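Local coordinates for DNA protection during starvation protein (Agrobacterium tumefaciens, PDB 1O9R) that protects DNA from oxidative damage, without binding it, by oxidising ferrous iron with hydrogen peroxide and storing the ferric mineral inside a hollow dodecamer, at residues 91-96 against 111-116; 23-28 against 119-124; 31-36 against 57-62. One frame throughout, in Å; residues are numbered along the deposited sequence.

Contact 1 (91-96 against 111-116); sequences TKLKAY and IERYGE
Arg113 joins helix 103-130 to the loop 91-96 in a polar loop-on-helix contact, its guanidinium taking up backbone carbonyls of Lys94 and Ala95. The grip is side-on: Arg113 NE lies 2.9 Å from Lys94 O, and Arg113 NH2 reaches the same oxygen at 3.2 Å in a more bent bond. Both come from one face of that carbonyl, whose oxygen lies in the guanidinium plane. A weak bond from NH2 to Ala95 O is added. Arginine suits this place because its chain, extended from CG to NE, spans the gap and still offers several N-H groups; NH1 turns back to Ala109 O on its own helix. Tyr96 CD1 lies over one face of the guanidinium and Lys94 CD over the opposite one, both toward the rim; beyond CD the lysine is less certain. Tyr96 meets the arginine through its ring edge, CD1 3.8 Å from Arg113 CD, while its hydroxyl bonds His106. Leu93 supplies the apolar part, its CD1 lying 4.2 Å from Arg113 CB. Thr91 OG1 accepts from Leu93 N in an ST turn. This turn follows short helix 84-90, which lies in the connection between the second and third long helices, the characteristic insertion of Dps proteins in the ferritin-like four-helix bundle.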
loop_
_atom_site.group_PDB
_atom_site.type_symbol
_atom_site.label_atom_id
_atom_site.label_comp_id
_atom_site.label_asym_id
_atom_site.label_seq_id
_atom_site.Cartn_x
_atom_site.Cartn_y
_atom_site.Cartn_z
ATOM N N THR A 91 -25.239 -28.134 -14.027
ATOM C CA THR A 91 -25.392 -27.828 -12.601
ATOM C C THR A 91 -26.215 -28.859 -11.847
ATOM O O THR A 91 -27.148 -29.405 -12.444
ATOM C CB THR A 91 -25.968 -26.408 -12.364
ATOM O OG1 THR A 91 -26.033 -26.183 -10.964
ATOM C CG2 THR A 91 -27.388 -26.295 -12.988
ATOM N N LYS A 92 -25.879 -29.089 -10.583
ATOM C CA LYS A 92 -26.664 -29.985 -9.724
ATOM C C LYS A 92 -27.565 -29.194 -8.794
ATOM O O LYS A 92 -28.312 -29.819 -7.991
ATOM C CB LYS A 92 -25.779 -30.914 -8.878
ATOM C CG LYS A 92 -24.979 -31.899 -9.716
ATOM C CD LYS A 92 -25.634 -32.446 -10.931
ATOM C CE LYS A 92 -26.891 -33.250 -10.909
ATOM N NZ LYS A 92 -27.253 -33.770 -12.274
ATOM N N LEU A 93 -27.573 -27.847 -8.881
ATOM C CA LEU A 93 -28.364 -27.073 -7.962
ATOM C C LEU A 93 -29.772 -26.799 -8.480
ATOM O O LEU A 93 -29.947 -26.580 -9.665
ATOM C CB LEU A 93 -27.683 -25.697 -7.710
ATOM C CG LEU A 93 -26.217 -25.858 -7.288
ATOM C CD1 LEU A 93 -25.761 -24.435 -6.966
ATOM C CD2 LEU A 93 -26.074 -26.754 -6.058
ATOM N N LYS A 94 -30.707 -26.841 -7.544
ATOM C CA LYS A 94 -32.072 -26.481 -7.951
ATOM C C LYS A 94 -32.135 -24.958 -8.139
ATOM O O LYS A 94 -31.451 -24.203 -7.428
ATOM C CB LYS A 94 -33.004 -26.783 -6.778
ATOM C CG LYS A 94 -32.607 -27.105 -5.408
ATOM C CD LYS A 94 -31.439 -26.473 -4.668
ATOM C CE LYS A 94 -30.186 -27.307 -4.793
ATOM N NZ LYS A 94 -28.879 -26.673 -4.818
ATOM N N ALA A 95 -32.979 -24.534 -9.071
ATOM C CA ALA A 95 -33.172 -23.106 -9.309
ATOM C C ALA A 95 -33.451 -22.343 -8.028
ATOM O O ALA A 95 -34.223 -22.682 -7.118
ATOM C CB ALA A 95 -34.400 -22.940 -10.243
ATOM N N TYR A 96 -32.729 -21.186 -7.936
ATOM C CA TYR A 96 -32.868 -20.368 -6.736
ATOM C C TYR A 96 -34.161 -19.570 -6.812
ATOM O O TYR A 96 -34.502 -18.963 -7.837
ATOM C CB TYR A 96 -31.634 -19.387 -6.678
ATOM C CG TYR A 96 -31.490 -18.761 -5.316
ATOM C CD1 TYR A 96 -30.831 -19.432 -4.265
ATOM C CD2 TYR A 96 -32.036 -17.510 -5.045
ATOM C CE1 TYR A 96 -30.696 -18.898 -3.005
ATOM C CE2 TYR A 96 -31.914 -16.977 -3.759
ATOM C CZ TYR A 96 -31.251 -17.642 -2.750
ATOM O OH TYR A 96 -31.110 -17.145 -1.482
ATOM N N ILE A 111 -27.859 -22.169 2.389
ATOM C CA ILE A 111 -27.298 -23.326 3.128
ATOM C C ILE A 111 -27.508 -24.615 2.336
ATOM O O ILE A 111 -26.632 -25.446 2.225
ATOM C CB ILE A 111 -27.914 -23.424 4.514
ATOM C CG1 ILE A 111 -27.343 -22.296 5.409
ATOM C CG2 ILE A 111 -27.667 -24.799 5.171
ATOM C CD1 ILE A 111 -28.162 -21.991 6.652
ATOM N N GLU A 112 -28.706 -24.757 1.691
ATOM C CA GLU A 112 -28.898 -25.985 0.925
ATOM C C GLU A 112 -27.892 -26.102 -0.219
ATOM O O GLU A 112 -27.368 -27.190 -0.468
ATOM C CB GLU A 112 -30.336 -26.078 0.383
ATOM C CG GLU A 112 -31.391 -26.321 1.452
ATOM C CD GLU A 112 -32.782 -26.582 0.866
ATOM O OE1 GLU A 112 -32.995 -26.567 -0.382
ATOM O OE2 GLU A 112 -33.654 -26.822 1.738
ATOM N N ARG A 113 -27.672 -24.984 -0.909
ATOM C CA ARG A 113 -26.822 -25.031 -2.130
ATOM C C ARG A 113 -25.366 -25.102 -1.730
ATOM O O ARG A 113 -24.589 -25.766 -2.418
ATOM C CB ARG A 113 -27.234 -23.890 -3.082
ATOM C CG ARG A 113 -28.654 -24.182 -3.641
ATOM C CD ARG A 113 -29.240 -22.913 -4.270
ATOM N NE ARG A 113 -30.583 -23.220 -4.826
ATOM C CZ ARG A 113 -31.669 -23.318 -4.064
ATOM N NH1 ARG A 113 -31.690 -23.175 -2.769
ATOM N NH2 ARG A 113 -32.879 -23.629 -4.646
ATOM N N TYR A 114 -24.968 -24.277 -0.770
ATOM C CA TYR A 114 -23.592 -24.359 -0.303
ATOM C C TYR A 114 -23.271 -25.739 0.253
ATOM O O TYR A 114 -22.173 -26.264 0.028
ATOM C CB TYR A 114 -23.305 -23.292 0.812
ATOM C CG TYR A 114 -22.819 -21.981 0.196
ATOM C CD1 TYR A 114 -21.466 -21.646 0.347
ATOM C CD2 TYR A 114 -23.690 -21.123 -0.416
ATOM C CE1 TYR A 114 -21.053 -20.407 -0.218
ATOM C CE2 TYR A 114 -23.286 -19.935 -1.001
ATOM C CZ TYR A 114 -21.948 -19.625 -0.863
ATOM O OH TYR A 114 -21.488 -18.440 -1.459
ATOM N N GLY A 115 -24.219 -26.384 0.973
ATOM C CA GLY A 115 -24.003 -27.740 1.459
ATOM C C GLY A 115 -23.785 -28.733 0.308
ATOM O O GLY A 115 -22.869 -29.548 0.336
ATOM N N GLU A 116 -24.646 -28.578 -0.725
ATOM C CA GLU A 116 -24.473 -29.501 -1.869
ATOM C C GLU A 116 -23.135 -29.331 -2.565
ATOM O O GLU A 116 -22.413 -30.307 -2.870
ATOM C CB GLU A 116 -25.643 -29.324 -2.863
ATOM C CG GLU A 116 -26.913 -29.861 -2.194
ATOM C CD GLU A 116 -28.167 -29.466 -2.909
ATOM O OE1 GLU A 116 -29.262 -29.992 -2.576
ATOM O OE2 GLU A 116 -28.078 -28.602 -3.801
#

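Contact 2 (23-28 against 119-124); sequences NESLAS and NMIRKA
Met120 reaches across to Ser28 with CG anti to its backbone N (chi1 163°) and SD continuing the extended chain (chi2 174°). A bend at the last torsion then sets CE beside the serine. Met120 SD rests 3.7 Å from Ser28 CB, and Met120 CE lies at the same distance from Ser28 OG. No hydrogen bond crosses between the segments: this is van der Waals packing, and an unbranched, flexible methionine suits it by spanning segment axes that come no closer than 10.6 Å. Small serines suit the facing surface. Ser25 receives Ile121 CD1 3.7 Å from its OG, with Met120 CG and Ala124 CB also near that oxygen, at 4.1 Å and 4.2 Å. The hydroxyls can lie among carbon atoms because their polar partners lie outside the two segments: Ser25 OG bonds Ile21 O one turn back, and Ser28 OG pairs with Lys92 N. The two segments run nearly antiparallel, at 162°, joining the first and third long helices of the bundle. Helix 134-156 borders the contact through Phe140, which touches Ser25, Ile121 and Ala124, while Leu26 turns from helix 12-42 to Ile69 and Ala70 of helix 48-75.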
loop_
_atom_site.group_PDB
_atom_site.type_symbol
_atom_site.label_atom_id
_atom_site.label_comp_id
_atom_site.label_asym_id
_atom_site.label_seq_id
_atom_site.Cartn_x
_atom_site.Cartn_y
_atom_site.Cartn_z
ATOM N N ASN A 23 -15.012 -30.448 -14.787
ATOM C CA ASN A 23 -16.078 -29.678 -15.450
ATOM C C ASN A 23 -17.393 -29.854 -14.717
ATOM O O ASN A 23 -18.215 -28.920 -14.763
ATOM C CB ASN A 23 -16.182 -30.133 -16.917
ATOM C CG ASN A 23 -15.332 -29.298 -17.842
ATOM O OD1 ASN A 23 -15.105 -28.090 -17.590
ATOM N ND2 ASN A 23 -14.821 -29.837 -18.945
ATOM N N GLU A 24 -17.649 -31.046 -14.153
ATOM C CA GLU A 24 -18.911 -31.149 -13.402
ATOM C C GLU A 24 -18.961 -30.208 -12.227
ATOM O O GLU A 24 -19.926 -29.451 -11.971
ATOM C CB GLU A 24 -19.005 -32.626 -12.948
ATOM C CG GLU A 24 -20.277 -32.827 -12.099
ATOM C CD GLU A 24 -20.256 -34.221 -11.471
ATOM O OE1 GLU A 24 -19.454 -34.500 -10.584
ATOM O OE2 GLU A 24 -21.108 -34.978 -11.961
ATOM N N SER A 25 -17.864 -30.163 -11.447
ATOM C CA SER A 25 -17.780 -29.237 -10.324
ATOM C C SER A 25 -17.828 -27.776 -10.782
ATOM O O SER A 25 -18.481 -26.981 -10.085
ATOM C CB SER A 25 -16.439 -29.442 -9.598
ATOM O OG SER A 25 -16.428 -30.710 -8.934
ATOM N N LEU A 26 -17.183 -27.447 -11.898
ATOM C CA LEU A 26 -17.179 -26.054 -12.343
ATOM C C LEU A 26 -18.586 -25.535 -12.545
ATOM O O LEU A 26 -18.892 -24.403 -12.209
ATOM C CB LEU A 26 -16.381 -25.995 -13.658
ATOM C CG LEU A 26 -16.299 -24.609 -14.335
ATOM C CD1 LEU A 26 -15.591 -23.638 -13.386
ATOM C CD2 LEU A 26 -15.553 -24.723 -15.665
ATOM N N ALA A 27 -19.453 -26.382 -13.118
ATOM C CA ALA A 27 -20.827 -25.887 -13.429
ATOM C C ALA A 27 -21.577 -25.558 -12.134
ATOM O O ALA A 27 -22.284 -24.529 -12.087
ATOM C CB ALA A 27 -21.614 -26.988 -14.185
ATOM N N SER A 28 -21.482 -26.394 -11.114
ATOM C CA SER A 28 -22.182 -26.071 -9.855
ATOM C C SER A 28 -21.547 -24.930 -9.108
ATOM O O SER A 28 -22.248 -24.209 -8.390
ATOM C CB SER A 28 -22.280 -27.323 -8.977
ATOM O OG SER A 28 -23.231 -28.248 -9.531
ATOM N N ASN A 119 -20.275 -30.593 -0.371
ATOM C CA ASN A 119 -20.170 -32.060 -0.341
ATOM C C ASN A 119 -19.783 -32.645 -1.675
ATOM O O ASN A 119 -19.026 -33.632 -1.734
ATOM C CB ASN A 119 -21.566 -32.576 0.116
ATOM C CG ASN A 119 -21.822 -32.252 1.569
ATOM O OD1 ASN A 119 -20.942 -32.037 2.408
ATOM N ND2 ASN A 119 -23.093 -32.229 2.001
ATOM N N MET A 120 -20.109 -31.948 -2.777
ATOM C CA MET A 120 -19.627 -32.393 -4.072
ATOM C C MET A 120 -18.090 -32.259 -4.139
ATOM O O MET A 120 -17.404 -33.151 -4.692
ATOM C CB MET A 120 -20.198 -31.493 -5.159
ATOM C CG MET A 120 -19.623 -31.451 -6.538
ATOM S SD MET A 120 -20.610 -30.413 -7.676
ATOM C CE MET A 120 -22.219 -30.549 -6.750
ATOM N N ILE A 121 -17.574 -31.135 -3.646
ATOM C CA ILE A 121 -16.116 -30.913 -3.730
ATOM C C ILE A 121 -15.421 -31.826 -2.760
ATOM O O ILE A 121 -14.309 -32.293 -3.114
ATOM C CB ILE A 121 -15.876 -29.423 -3.379
ATOM C CG1 ILE A 121 -16.446 -28.498 -4.470
ATOM C CG2 ILE A 121 -14.390 -29.196 -3.146
ATOM C CD1 ILE A 121 -15.943 -28.672 -5.881
ATOM N N ARG A 122 -15.990 -32.192 -1.609
ATOM C CA ARG A 122 -15.400 -33.154 -0.702
ATOM C C ARG A 122 -15.186 -34.501 -1.414
ATOM O O ARG A 122 -14.139 -35.149 -1.324
ATOM C CB ARG A 122 -16.314 -33.338 0.528
ATOM C CG ARG A 122 -15.761 -34.108 1.711
ATOM C CD ARG A 122 -16.724 -34.279 2.913
ATOM N NE ARG A 122 -17.775 -33.265 3.012
ATOM C CZ ARG A 122 -17.438 -32.011 3.378
ATOM N NH1 ARG A 122 -16.209 -31.713 3.836
ATOM N NH2 ARG A 122 -18.361 -31.056 3.346
ATOM N N LYS A 123 -16.233 -34.949 -2.168
ATOM C CA LYS A 123 -16.100 -36.212 -2.924
ATOM C C LYS A 123 -15.097 -36.067 -4.059
ATOM O O LYS A 123 -14.362 -37.007 -4.379
ATOM C CB LYS A 123 -17.510 -36.555 -3.484
ATOM C CG LYS A 123 -17.451 -37.890 -4.275
ATOM C CD LYS A 123 -18.897 -38.321 -4.564
ATOM C CE LYS A 123 -18.845 -39.711 -5.209
ATOM N NZ LYS A 123 -18.407 -39.668 -6.626
ATOM N N ALA A 124 -15.022 -34.882 -4.708
ATOM C CA ALA A 124 -14.072 -34.661 -5.783
ATOM C C ALA A 124 -12.643 -34.828 -5.306
ATOM O O ALA A 124 -11.825 -35.283 -6.134
ATOM C CB ALA A 124 -14.281 -33.276 -6.437
#

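Contact 3 (31-36 against 57-62); sequences DLALVT and TFRTQL
Leu62 and Arg59 of helix 48-75 pack against Leu32, Ala33 and Thr36 of helix 12-42, joining apolar contacts to one polar link. The apolar part centres on Leu62. Leu62 CD1 comes 3.9 Å from Leu32 CG, the two side chains crossing at about a right angle, and also reaches the backbone at Ala33 CA, 3.8 Å away. Branched leucine suits this place, since Leu62 CD2 meets Leu32 CD2 while Leu62 CD1 passes to Thr36 OG1 at 3.6 Å. Ala33, whose small side chain suits a close approach, lies beside Arg59, their CA atoms 5.5 Å apart; Ala33 CB packs 3.4 Å from Arg59 CD, so the aliphatic part of the arginine acts as an apolar surface. Thr36 CG2 lies over the backbone of the other helix, 4.0 Å from Arg59 N.

The polar link is a hydrogen bond from Arg59 NH2 to Ala33 O, 3.0 Å long. The donor stands well above the carbonyl plane, at a C=O...donor angle of 107°. Arg59 CG is anti to the backbone N, and a bend at chi2 (64°) directs CD toward Ala33. Asp63 of the same chain, one turn on, forms a salt bridge with Arg59 NE. Within helix 12-42, Thr36 OG1 bonds Leu32 O, which also accepts from Thr36 N on the opposite face of its plane.

These nearly antiparallel segments belong to the bundle's first helical hairpin. Helix 103-130 covers Leu32 and Leu62 through Tyr114, helix 134-156 receives Phe58 at Ser150 and Leu154, and a neighbouring subunit packs its Ile30 on Leu34 and its Asp63 on Arg59.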
loop_
_atom_site.group_PDB
_atom_site.type_symbol
_atom_site.label_atom_id
_atom_site.label_comp_id
_atom_site.label_asym_id
_atom_site.label_seq_id
_atom_site.Cartn_x
_atom_site.Cartn_y
_atom_site.Cartn_z
ATOM N N ASP A 31 -22.821 -21.810 -10.878
ATOM C CA ASP A 31 -24.231 -21.553 -10.471
ATOM C C ASP A 31 -24.241 -20.998 -9.068
ATOM O O ASP A 31 -24.955 -20.025 -8.774
ATOM C CB ASP A 31 -24.961 -22.901 -10.642
ATOM C CG ASP A 31 -26.447 -22.828 -10.355
ATOM O OD1 ASP A 31 -27.015 -21.803 -9.948
ATOM O OD2 ASP A 31 -27.153 -23.835 -10.545
ATOM N N LEU A 32 -23.455 -21.584 -8.138
ATOM C CA LEU A 32 -23.445 -21.062 -6.777
ATOM C C LEU A 32 -22.950 -19.617 -6.723
ATOM O O LEU A 32 -23.460 -18.865 -5.896
ATOM C CB LEU A 32 -22.556 -21.981 -5.882
ATOM C CG LEU A 32 -22.760 -21.731 -4.376
ATOM C CD1 LEU A 32 -24.174 -22.227 -4.010
ATOM C CD2 LEU A 32 -21.746 -22.529 -3.579
ATOM N N ALA A 33 -21.998 -19.272 -7.607
ATOM C CA ALA A 33 -21.550 -17.864 -7.617
ATOM C C ALA A 33 -22.720 -16.978 -8.024
ATOM O O ALA A 33 -22.895 -15.887 -7.442
ATOM C CB ALA A 33 -20.392 -17.725 -8.605
ATOM N N LEU A 34 -23.538 -17.377 -9.020
ATOM C CA LEU A 34 -24.688 -16.546 -9.422
ATOM C C LEU A 34 -25.719 -16.513 -8.311
ATOM O O LEU A 34 -26.295 -15.425 -8.063
ATOM C CB LEU A 34 -25.345 -17.147 -10.690
ATOM C CG LEU A 34 -24.418 -17.158 -11.913
ATOM C CD1 LEU A 34 -25.157 -17.806 -13.104
ATOM C CD2 LEU A 34 -23.936 -15.764 -12.298
ATOM N N VAL A 35 -25.947 -17.633 -7.634
ATOM C CA VAL A 35 -26.881 -17.682 -6.522
ATOM C C VAL A 35 -26.502 -16.709 -5.426
ATOM O O VAL A 35 -27.334 -16.055 -4.783
ATOM C CB VAL A 35 -26.850 -19.153 -5.976
ATOM C CG1 VAL A 35 -27.287 -19.212 -4.570
ATOM C CG2 VAL A 35 -27.750 -20.024 -6.886
ATOM N N THR A 36 -25.188 -16.649 -5.120
ATOM C CA THR A 36 -24.696 -15.821 -4.038
ATOM C C THR A 36 -25.031 -14.346 -4.256
ATOM O O THR A 36 -25.482 -13.699 -3.296
ATOM C CB THR A 36 -23.180 -16.059 -3.919
ATOM O OG1 THR A 36 -22.971 -17.467 -3.579
ATOM C CG2 THR A 36 -22.541 -15.261 -2.817
ATOM N N THR A 57 -17.827 -11.514 -0.146
ATOM C CA THR A 57 -16.562 -12.226 0.092
ATOM C C THR A 57 -16.698 -13.663 -0.430
ATOM O O THR A 57 -15.755 -14.196 -1.051
ATOM C CB THR A 57 -16.226 -12.271 1.589
ATOM O OG1 THR A 57 -16.088 -10.894 2.028
ATOM C CG2 THR A 57 -14.968 -13.085 1.840
ATOM N N PHE A 58 -17.853 -14.319 -0.240
ATOM C CA PHE A 58 -18.009 -15.682 -0.734
ATOM C C PHE A 58 -17.977 -15.679 -2.239
ATOM O O PHE A 58 -17.391 -16.607 -2.848
ATOM C CB PHE A 58 -19.382 -16.211 -0.291
ATOM C CG PHE A 58 -19.495 -16.512 1.179
ATOM C CD1 PHE A 58 -20.751 -16.983 1.579
ATOM C CD2 PHE A 58 -18.433 -16.396 2.071
ATOM C CE1 PHE A 58 -20.930 -17.262 2.934
ATOM C CE2 PHE A 58 -18.659 -16.732 3.399
ATOM C CZ PHE A 58 -19.894 -17.154 3.806
ATOM N N ARG A 59 -18.548 -14.681 -2.919
ATOM C CA ARG A 59 -18.535 -14.638 -4.365
ATOM C C ARG A 59 -17.103 -14.567 -4.901
ATOM O O ARG A 59 -16.745 -15.314 -5.816
ATOM C CB ARG A 59 -19.438 -13.549 -4.930
ATOM C CG ARG A 59 -19.265 -13.371 -6.443
ATOM C CD ARG A 59 -19.702 -14.635 -7.255
ATOM N NE ARG A 59 -19.494 -14.278 -8.653
ATOM C CZ ARG A 59 -20.418 -13.773 -9.491
ATOM N NH1 ARG A 59 -20.021 -13.275 -10.697
ATOM N NH2 ARG A 59 -21.701 -13.776 -9.182
ATOM N N THR A 60 -16.281 -13.741 -4.256
ATOM C CA THR A 60 -14.857 -13.626 -4.693
ATOM C C THR A 60 -14.204 -14.994 -4.534
ATOM O O THR A 60 -13.450 -15.420 -5.425
ATOM C CB THR A 60 -14.140 -12.618 -3.745
ATOM O OG1 THR A 60 -14.746 -11.347 -4.093
ATOM C CG2 THR A 60 -12.655 -12.582 -4.155
ATOM N N GLN A 61 -14.451 -15.712 -3.428
ATOM C CA GLN A 61 -13.793 -17.018 -3.302
ATOM C C GLN A 61 -14.259 -18.038 -4.309
ATOM O O GLN A 61 -13.482 -18.821 -4.838
ATOM C CB GLN A 61 -14.066 -17.559 -1.878
ATOM C CG GLN A 61 -13.444 -16.691 -0.808
ATOM C CD GLN A 61 -13.835 -17.106 0.597
ATOM O OE1 GLN A 61 -14.532 -18.079 0.859
ATOM N NE2 GLN A 61 -13.386 -16.302 1.564
ATOM N N LEU A 62 -15.574 -18.034 -4.635
ATOM C CA LEU A 62 -16.107 -18.963 -5.631
ATOM C C LEU A 62 -15.538 -18.603 -6.993
ATOM O O LEU A 62 -15.249 -19.483 -7.822
ATOM C CB LEU A 62 -17.652 -18.847 -5.666
ATOM C CG LEU A 62 -18.355 -19.432 -4.439
ATOM C CD1 LEU A 62 -19.860 -19.118 -4.458
ATOM C CD2 LEU A 62 -18.134 -20.955 -4.335
#

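Helix 12-42 ties the three contacts together: contacts 2 and 3 use adjoining lengths of it, their centres 14 Å apart, and the 91-96 connection of contact 1 lies on it. Probable hydrogen bonds make the links: Ser28 OG is 3.0 Å from Lys92 N between contacts 2 and 1, while Thr91 OG1 lies 2.6 Å from Asp31 OD2 between contacts 1 and 3. Tyr114 OH and Thr36 OG1, 2.8 Å apart, join the latter pair again inside the bundle. The side chain of Thr36 in contact 3 is about 6 Å from that of the iron ligand His40, against about 9 Å for Tyr96 in contact 1; a bound ferric ion lies about 10 Å from the Arg59 side chain. Contact 2 lies away from the iron-binding residues.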